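Local coordinates for protein polyketide synthase (PDB 3QIT) that acts as the thioesterase domain of the curacin A polyketide synthase, where it probably releases the finished chain and sets up the decarboxylation that forms its terminal alkene, at residues Leu30-Ile35 and Pro59-His64; Val100-Gly105 and Ile124-Pro129. One frame throughout, in Å; residues are numbered along the deposited sequence.

Contact 1: residues Leu30-Ile35 and Pro59-His64; sequences LCIHGI and PDLFGH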
ATOM      1  N   LEU B  30      -6.909  20.609 -13.559  1.00 13.78           N
ATOM      2  CA  LEU B  30      -6.480  19.840 -12.389  1.00 15.25           C
ATOM      3  C   LEU B  30      -4.968  19.575 -12.523  1.00 17.29           C
ATOM      4  O   LEU B  30      -4.532  18.959 -13.493  1.00 17.51           O
ATOM      5  CB  LEU B  30      -7.281  18.542 -12.294  1.00 15.89           C
ATOM      6  CG  LEU B  30      -6.865  17.525 -11.206  1.00 15.94           C
ATOM      7  CD1 LEU B  30      -7.002  18.164  -9.829  1.00 17.86           C
ATOM      8  CD2 LEU B  30      -7.777  16.322 -11.305  1.00 15.31           C
ATOM      9  N   CYS B  31      -4.186  20.029 -11.538  1.00 14.50           N
ATOM     10  CA  CYS B  31      -2.711  19.973 -11.583  1.00 11.29           C
ATOM     11  C   CYS B  31      -2.204  19.076 -10.440  1.00 12.76           C
ATOM     12  O   CYS B  31      -2.583  19.274  -9.284  1.00 15.25           O
ATOM     13  CB  CYS B  31      -2.101  21.352 -11.358  1.00 12.70           C
ATOM     14  SG  CYS B  31      -2.656  22.583 -12.589  1.00 20.27           S
ATOM     15  N   ILE B  32      -1.325  18.134 -10.778  1.00 13.53           N
ATOM     16  CA  ILE B  32      -0.771  17.184  -9.802  0.50 11.70           C
ATOM     17  C   ILE B  32       0.738  17.448  -9.658  1.00 13.95           C
ATOM     18  O   ILE B  32       1.525  17.263 -10.626  1.00 14.29           O
ATOM     19  CB  ILE B  32      -1.018  15.691 -10.242  0.50 11.15           C
ATOM     20  CG1 ILE B  32      -2.492  15.456 -10.645  0.50 13.21           C
ATOM     21  CG2 ILE B  32      -0.578  14.707  -9.125  0.50 12.65           C
ATOM     22  CD1 ILE B  32      -3.504  15.705  -9.533  0.50 11.53           C
ATOM     23  N   HIS B  33       1.144  17.910  -8.468  1.00 13.98           N
ATOM     24  CA  HIS B  33       2.561  18.188  -8.170  1.00 12.76           C
ATOM     25  C   HIS B  33       3.399  16.900  -8.033  1.00 14.36           C
ATOM     26  O   HIS B  33       2.862  15.823  -7.975  1.00 14.80           O
ATOM     27  CB  HIS B  33       2.701  19.054  -6.890  1.00 12.35           C
ATOM     28  CG  HIS B  33       2.294  18.369  -5.620  1.00 13.69           C
ATOM     29  ND1 HIS B  33       3.123  17.475  -4.980  1.00 13.07           N
ATOM     30  CD2 HIS B  33       1.169  18.445  -4.864  1.00 15.02           C
ATOM     31  CE1 HIS B  33       2.531  17.029  -3.878  1.00 16.15           C
ATOM     32  NE2 HIS B  33       1.346  17.597  -3.785  1.00 15.25           N
ATOM     33  N   GLY B  34       4.721  17.057  -8.004  1.00 15.77           N
ATOM     34  CA  GLY B  34       5.627  15.915  -7.845  1.00 17.19           C
ATOM     35  C   GLY B  34       6.068  15.727  -6.401  1.00 17.89           C
ATOM     36  O   GLY B  34       5.626  16.432  -5.480  1.00 15.60           O
ATOM     37  N   ILE B  35       6.975  14.776  -6.207  1.00 15.04           N
ATOM     38  CA  ILE B  35       7.339  14.364  -4.855  1.00 13.33           C
ATOM     39  C   ILE B  35       7.994  15.515  -4.098  1.00 15.65           C
ATOM     40  O   ILE B  35       8.791  16.282  -4.651  1.00 19.00           O
ATOM     41  CB  ILE B  35       8.264  13.091  -4.896  1.00 18.32           C
ATOM     42  CG1 ILE B  35       8.313  12.406  -3.539  1.00 19.04           C
ATOM     43  CG2 ILE B  35       9.674  13.424  -5.373  1.00 20.98           C
ATOM     44  CD1 ILE B  35       7.056  11.711  -3.180  1.00 22.37           C
ATOM     45  N   PRO B  59      -4.423  19.633  -5.741  1.00 14.28           N
ATOM     46  CA  PRO B  59      -4.449  18.953  -4.424  1.00 13.36           C
ATOM     47  C   PRO B  59      -3.044  18.795  -3.894  1.00 15.11           C
ATOM     48  O   PRO B  59      -2.094  18.594  -4.669  1.00 17.36           O
ATOM     49  CB  PRO B  59      -5.019  17.568  -4.743  1.00 16.87           C
ATOM     50  CG  PRO B  59      -4.766  17.376  -6.186  1.00 21.34           C
ATOM     51  CD  PRO B  59      -4.825  18.723  -6.831  1.00 16.06           C
ATOM     52  N   ASP B  60      -2.905  18.891  -2.571  1.00 13.85           N
ATOM     53  CA  ASP B  60      -1.680  18.430  -1.925  1.00 12.40           C
ATOM     54  C   ASP B  60      -1.793  16.895  -1.835  1.00 12.89           C
ATOM     55  O   ASP B  60      -2.767  16.355  -1.281  1.00 12.52           O
ATOM     56  CB  ASP B  60      -1.572  18.982  -0.491  1.00 14.47           C
ATOM     57  CG  ASP B  60      -1.254  20.481  -0.417  1.00 16.15           C
ATOM     58  OD1 ASP B  60      -0.480  21.024  -1.230  1.00 17.03           O
ATOM     59  OD2 ASP B  60      -1.785  21.133   0.511  1.00 16.27           O
ATOM     60  N   LEU B  61      -0.802  16.167  -2.317  1.00 14.03           N
ATOM     61  CA  LEU B  61      -0.802  14.717  -2.133  1.00 13.79           C
ATOM     62  C   LEU B  61      -0.672  14.408  -0.642  1.00 16.00           C
ATOM     63  O   LEU B  61      -0.129  15.242   0.102  1.00 13.58           O
ATOM     64  CB  LEU B  61       0.329  14.084  -2.951  1.00 16.42           C
ATOM     65  CG  LEU B  61       0.202  14.232  -4.470  1.00 17.12           C
ATOM     66  CD1 LEU B  61       1.455  13.659  -5.144  1.00 20.69           C
ATOM     67  CD2 LEU B  61      -1.095  13.551  -4.986  1.00 16.57           C
ATOM     68  N   PHE B  62      -1.183  13.260  -0.183  1.00 12.65           N
ATOM     69  CA  PHE B  62      -1.061  12.934   1.256  1.00 11.02           C
ATOM     70  C   PHE B  62       0.396  13.005   1.687  1.00 13.36           C
ATOM     71  O   PHE B  62       1.305  12.673   0.912  1.00 14.27           O
ATOM     72  CB  PHE B  62      -1.620  11.546   1.587  1.00 12.85           C
ATOM     73  CG  PHE B  62      -3.142  11.483   1.622  1.00 12.19           C
ATOM     74  CD1 PHE B  62      -3.884  12.375   2.396  1.00 15.25           C
ATOM     75  CD2 PHE B  62      -3.803  10.508   0.899  1.00 13.00           C
ATOM     76  CE1 PHE B  62      -5.326  12.300   2.409  1.00 13.33           C
ATOM     77  CE2 PHE B  62      -5.204  10.413   0.919  1.00 14.42           C
ATOM     78  CZ  PHE B  62      -5.964  11.313   1.673  1.00 18.59           C
ATOM     79  N   GLY B  63       0.612  13.503   2.901  1.00 13.16           N
ATOM     80  CA  GLY B  63       1.961  13.732   3.415  1.00 16.66           C
ATOM     81  C   GLY B  63       2.670  14.986   2.913  1.00 14.96           C
ATOM     82  O   GLY B  63       3.782  15.268   3.342  1.00 15.96           O
ATOM     83  N   HIS B  64       2.036  15.733   2.006  1.00 12.46           N
ATOM     84  CA  HIS B  64       2.646  16.924   1.395  1.00 12.79           C
ATOM     85  C   HIS B  64       1.791  18.133   1.739  1.00 15.10           C
ATOM     86  O   HIS B  64       0.597  18.003   2.012  1.00 13.71           O
ATOM     87  CB  HIS B  64       2.635  16.811  -0.137  1.00 11.48           C
ATOM     88  CG  HIS B  64       3.537  15.740  -0.683  1.00 11.50           C
ATOM     89  ND1 HIS B  64       3.265  14.391  -0.574  1.00 13.90           N
ATOM     90  CD2 HIS B  64       4.696  15.836  -1.373  1.00 14.94           C
ATOM     91  CE1 HIS B  64       4.223  13.698  -1.171  1.00 16.33           C
ATOM     92  NE2 HIS B  64       5.114  14.551  -1.651  1.00 16.48           N
TER
HETATM   93  O   HOH W   1      -0.942  19.418  -7.056  1.00 14.45           O

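Contact 2: residues Val100-Gly105 and Ile124-Pro129; sequences VGHSMG and ILVELP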
ATOM      1  N   VAL B 100      -3.078  18.106 -15.695  1.00 12.39           N
ATOM      2  CA  VAL B 100      -1.680  18.489 -15.873  1.00 12.91           C
ATOM      3  C   VAL B 100      -0.912  17.836 -14.723  1.00 17.26           C
ATOM      4  O   VAL B 100      -1.369  17.864 -13.574  1.00 17.25           O
ATOM      5  CB  VAL B 100      -1.503  20.005 -15.764  1.00 17.63           C
ATOM      6  CG1 VAL B 100      -0.039  20.386 -16.093  1.00 20.01           C
ATOM      7  CG2 VAL B 100      -2.487  20.714 -16.718  1.00 19.37           C
ATOM      8  N   GLY B 101       0.243  17.250 -15.004  1.00 13.58           N
ATOM      9  CA  GLY B 101       1.044  16.630 -13.926  1.00 13.14           C
ATOM     10  C   GLY B 101       2.494  16.917 -14.175  1.00 16.37           C
ATOM     11  O   GLY B 101       2.895  17.035 -15.331  1.00 15.76           O
ATOM     12  N   HIS B 102       3.278  17.043 -13.105  1.00 12.39           N
ATOM     13  CA  HIS B 102       4.715  17.298 -13.222  1.00 12.62           C
ATOM     14  C   HIS B 102       5.512  16.163 -12.561  1.00 16.77           C
ATOM     15  O   HIS B 102       5.288  15.852 -11.384  1.00 15.99           O
ATOM     16  CB  HIS B 102       5.102  18.591 -12.515  1.00 15.78           C
ATOM     17  CG  HIS B 102       6.581  18.818 -12.486  1.00 17.75           C
ATOM     18  ND1 HIS B 102       7.326  18.756 -11.328  1.00 20.84           N
ATOM     19  CD2 HIS B 102       7.456  19.084 -13.483  1.00 17.76           C
ATOM     20  CE1 HIS B 102       8.599  18.983 -11.615  1.00 17.71           C
ATOM     21  NE2 HIS B 102       8.708  19.170 -12.914  1.00 20.27           N
ATOM     22  N   SER B 103       6.445  15.582 -13.308  1.00 15.11           N
ATOM     23  CA  SER B 103       7.333  14.493 -12.776  1.00 17.59           C
ATOM     24  C   SER B 103       6.545  13.308 -12.190  1.00 18.14           C
ATOM     25  O   SER B 103       5.776  12.685 -12.922  1.00 16.56           O
ATOM     26  CB  SER B 103       8.343  15.071 -11.786  1.00 22.86           C
ATOM     27  OG  SER B 103       9.364  14.117 -11.541  1.00 22.00           O
ATOM     28  N   MET B 104       6.715  12.958 -10.902  1.00 17.39           N
ATOM     29  CA  MET B 104       5.803  11.947 -10.306  1.00 16.73           C
ATOM     30  C   MET B 104       4.311  12.248 -10.545  1.00 17.59           C
ATOM     31  O   MET B 104       3.500  11.328 -10.742  1.00 16.76           O
ATOM     32  CB  MET B 104       6.046  11.735  -8.801  1.00 17.93           C
ATOM     33  CG  MET B 104       5.127  10.652  -8.213  1.00 24.07           C
ATOM     34  SD  MET B 104       5.346  10.453  -6.424  1.00 27.99           S
ATOM     35  CE  MET B 104       4.457  11.886  -5.838  1.00 29.51           C
ATOM     36  N   GLY B 105       3.940  13.529 -10.503  1.00 15.20           N
ATOM     37  CA  GLY B 105       2.571  13.909 -10.775  1.00 15.79           C
ATOM     38  C   GLY B 105       2.140  13.606 -12.203  1.00 16.74           C
ATOM     39  O   GLY B 105       0.984  13.322 -12.448  1.00 16.08           O
ATOM     40  N   ILE B 124      -1.822  16.703 -20.049  1.00 17.34           N
ATOM     41  CA  ILE B 124      -0.595  17.494 -20.250  1.00 16.30           C
ATOM     42  C   ILE B 124       0.449  16.938 -19.284  1.00 17.03           C
ATOM     43  O   ILE B 124       0.301  17.063 -18.055  1.00 16.65           O
ATOM     44  CB  ILE B 124      -0.843  19.002 -20.003  1.00 17.26           C
ATOM     45  CG1 ILE B 124      -1.882  19.497 -21.023  1.00 19.55           C
ATOM     46  CG2 ILE B 124       0.471  19.788 -20.181  1.00 17.95           C
ATOM     47  CD1 ILE B 124      -2.677  20.660 -20.589  1.00 34.28           C
ATOM     48  N   LEU B 125       1.478  16.302 -19.853  1.00 15.84           N
ATOM     49  CA  LEU B 125       2.466  15.560 -19.065  1.00 12.74           C
ATOM     50  C   LEU B 125       3.774  16.321 -19.060  1.00 16.36           C
ATOM     51  O   LEU B 125       4.470  16.363 -20.067  1.00 18.58           O
ATOM     52  CB  LEU B 125       2.641  14.138 -19.643  1.00 14.21           C
ATOM     53  CG  LEU B 125       1.316  13.379 -19.689  1.00 18.32           C
ATOM     54  CD1 LEU B 125       1.512  12.047 -20.417  1.00 16.74           C
ATOM     55  CD2 LEU B 125       0.765  13.158 -18.270  1.00 16.62           C
ATOM     56  N   VAL B 126       4.076  16.974 -17.936  1.00 15.95           N
ATOM     57  CA  VAL B 126       5.268  17.818 -17.871  1.00 15.85           C
ATOM     58  C   VAL B 126       6.379  17.028 -17.222  1.00 19.44           C
ATOM     59  O   VAL B 126       6.245  16.601 -16.067  1.00 16.68           O
ATOM     60  CB  VAL B 126       5.011  19.113 -17.071  1.00 16.00           C
ATOM     61  CG1 VAL B 126       6.236  20.040 -17.117  1.00 19.82           C
ATOM     62  CG2 VAL B 126       3.809  19.846 -17.663  1.00 19.56           C
ATOM     63  N   GLU B 127       7.437  16.781 -17.996  1.00 17.06           N
ATOM     64  CA  GLU B 127       8.611  16.029 -17.518  1.00 20.42           C
ATOM     65  C   GLU B 127       8.242  14.648 -16.991  1.00 20.30           C
ATOM     66  O   GLU B 127       8.511  14.285 -15.829  1.00 21.15           O
ATOM     67  CB  GLU B 127       9.390  16.861 -16.501  1.00 19.93           C
ATOM     68  CG  GLU B 127      10.148  18.019 -17.184  1.00 22.16           C
ATOM     69  CD  GLU B 127      11.463  17.561 -17.772  1.00 24.59           C
ATOM     70  OE1 GLU B 127      12.289  17.031 -16.981  1.00 25.91           O
ATOM     71  OE2 GLU B 127      11.674  17.705 -19.008  1.00 22.35           O
ATOM     72  N   LEU B 128       7.634  13.864 -17.873  1.00 19.63           N
ATOM     73  CA  LEU B 128       7.221  12.507 -17.561  1.00 20.58           C
ATOM     74  C   LEU B 128       8.446  11.621 -17.433  1.00 19.31           C
ATOM     75  O   LEU B 128       9.252  11.564 -18.342  1.00 20.87           O
ATOM     76  CB  LEU B 128       6.311  11.976 -18.682  1.00 19.23           C
ATOM     77  CG  LEU B 128       5.812  10.548 -18.463  1.00 18.95           C
ATOM     78  CD1 LEU B 128       4.684  10.513 -17.408  1.00 22.33           C
ATOM     79  CD2 LEU B 128       5.367   9.944 -19.805  1.00 18.30           C
ATOM     80  N   PRO B 129       8.600  10.946 -16.275  1.00 17.72           N
ATOM     81  CA  PRO B 129       9.741  10.014 -16.166  1.00 24.72           C
ATOM     82  C   PRO B 129       9.420   8.645 -16.764  1.00 27.38           C
ATOM     83  O   PRO B 129       8.266   8.345 -17.070  1.00 26.76           O
ATOM     84  CB  PRO B 129       9.978   9.918 -14.651  1.00 24.60           C
ATOM     85  CG  PRO B 129       8.711  10.422 -13.990  1.00 28.95           C
ATOM     86  CD  PRO B 129       7.823  11.070 -15.030  1.00 24.55           C
TER

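Contact 1: residues Leu30-Ile35 and Pro59-His64
One water is gripped by three backbone groups: it donates to Cys31 O and Pro59 O, 2.8 Å from each, and accepts from His33 N at 2.9 Å. NE2 of His33 accepts the N-H of Leu61 in an almost straight bond, 3.0 Å from N to NE2 with 176° at the hydrogen, although the donor stands 23° out of the ring plane. ND1 gives its proton to Gly34 O at 2.8 Å, within that plane. With ND1 donating and NE2 accepting, a double role that suits histidine, the ring is probably held in one orientation and as the ND1-H form. CG takes the crowded position between backbone N and carbonyl carbon (chi1 67°), which swings the ring over to the 59-64 loop. There CE1 comes 3.5 Å from CD2 of His64, the rings oblique, and Leu61 lays CG against NE2 and CE1. Pro59, with no N-H to satisfy, packs on Leu30 and Ile32. An alanine at His33 would probably leave Leu61 N without its acceptor and Gly34 O without its donor, and open a gap beside His64. The chemistry implies that imidazole and water tie together the loops after parallel strands 28-32 and 55-59; His33-Gly34 resembles the His-Gly segment near the oxyanion site of alpha/beta hydrolases.

Contact 2: residues Val100-Gly105 and Ile124-Pro129
Val100 lies alongside Ile124, both side chains pointing the same way from the sheet, with CG2 of Val100 3.9 Å from CD1 of Ile124. CG1 of Val100, anti to its backbone N (chi1 -175°), reaches both CG2 of Ile124 and CG2 of Val126, 4.2 Å from each, and such beta-branched residues suit a buried strand face. Further along this face, CD2 of His102 meets CG1 of Val126 at 4.0 Å, the methyl lying in the ring plane at its edge. Beneath the side chains the strands run nearly parallel. Gly101 bonds through N to Ile124 O and through O to Val126 N at 2.9 Å, and Ser103 N reaches Val126 O at 2.9 Å, carrying the pairing one residue past the strand. Gly101 has to be glycine, since a CB would collide with Gly105 O. The positive phi of Ser103 (phi 55°, psi -121°) and the Gly-X-Ser-X-Gly sequence are those of a nucleophile elbow, which would present the serine between strand 97-102 and helix 104-115. Its CA approaches Glu127 O at 3.3 Å, and its own O packs against CD of Pro129, 3.4 Å away. Glu127 turns its carboxylate away from the elbow, to Ser242 and His269, as would fit a Ser-His-Glu triad; His102 NE2 bonds to His269 O. These segments join the two strands of a beta-alpha-beta crossover: Leu125 packs on helix 104-115 and on strand 234-239, while Val100 and Ile124 meet Ile283 and Val126 meets Leu279 of helix 276-284, on the other face.

Overall arrangement
Both contacts are buried near the middle of the alpha/beta hydrolase fold, their centres about 12 Å apart, and they share one sheet because strands 28-32 and 97-102 are neighbours in it. Backbone bonds between Leu30 or Ile32 and Val100 probably join them directly, and Met104 of contact 2 packs on Leu61 of contact 1. Their chemistry differs with their place. Contact 2 pairs adjacent parallel strands, so regular backbone bonds dominate, with aliphatic packing on one face and the probable catalytic elbow at the end. Contact 1 joins a strand end to a loop, where one imidazole nitrogen and a water do the work that strand pairing does in contact 2.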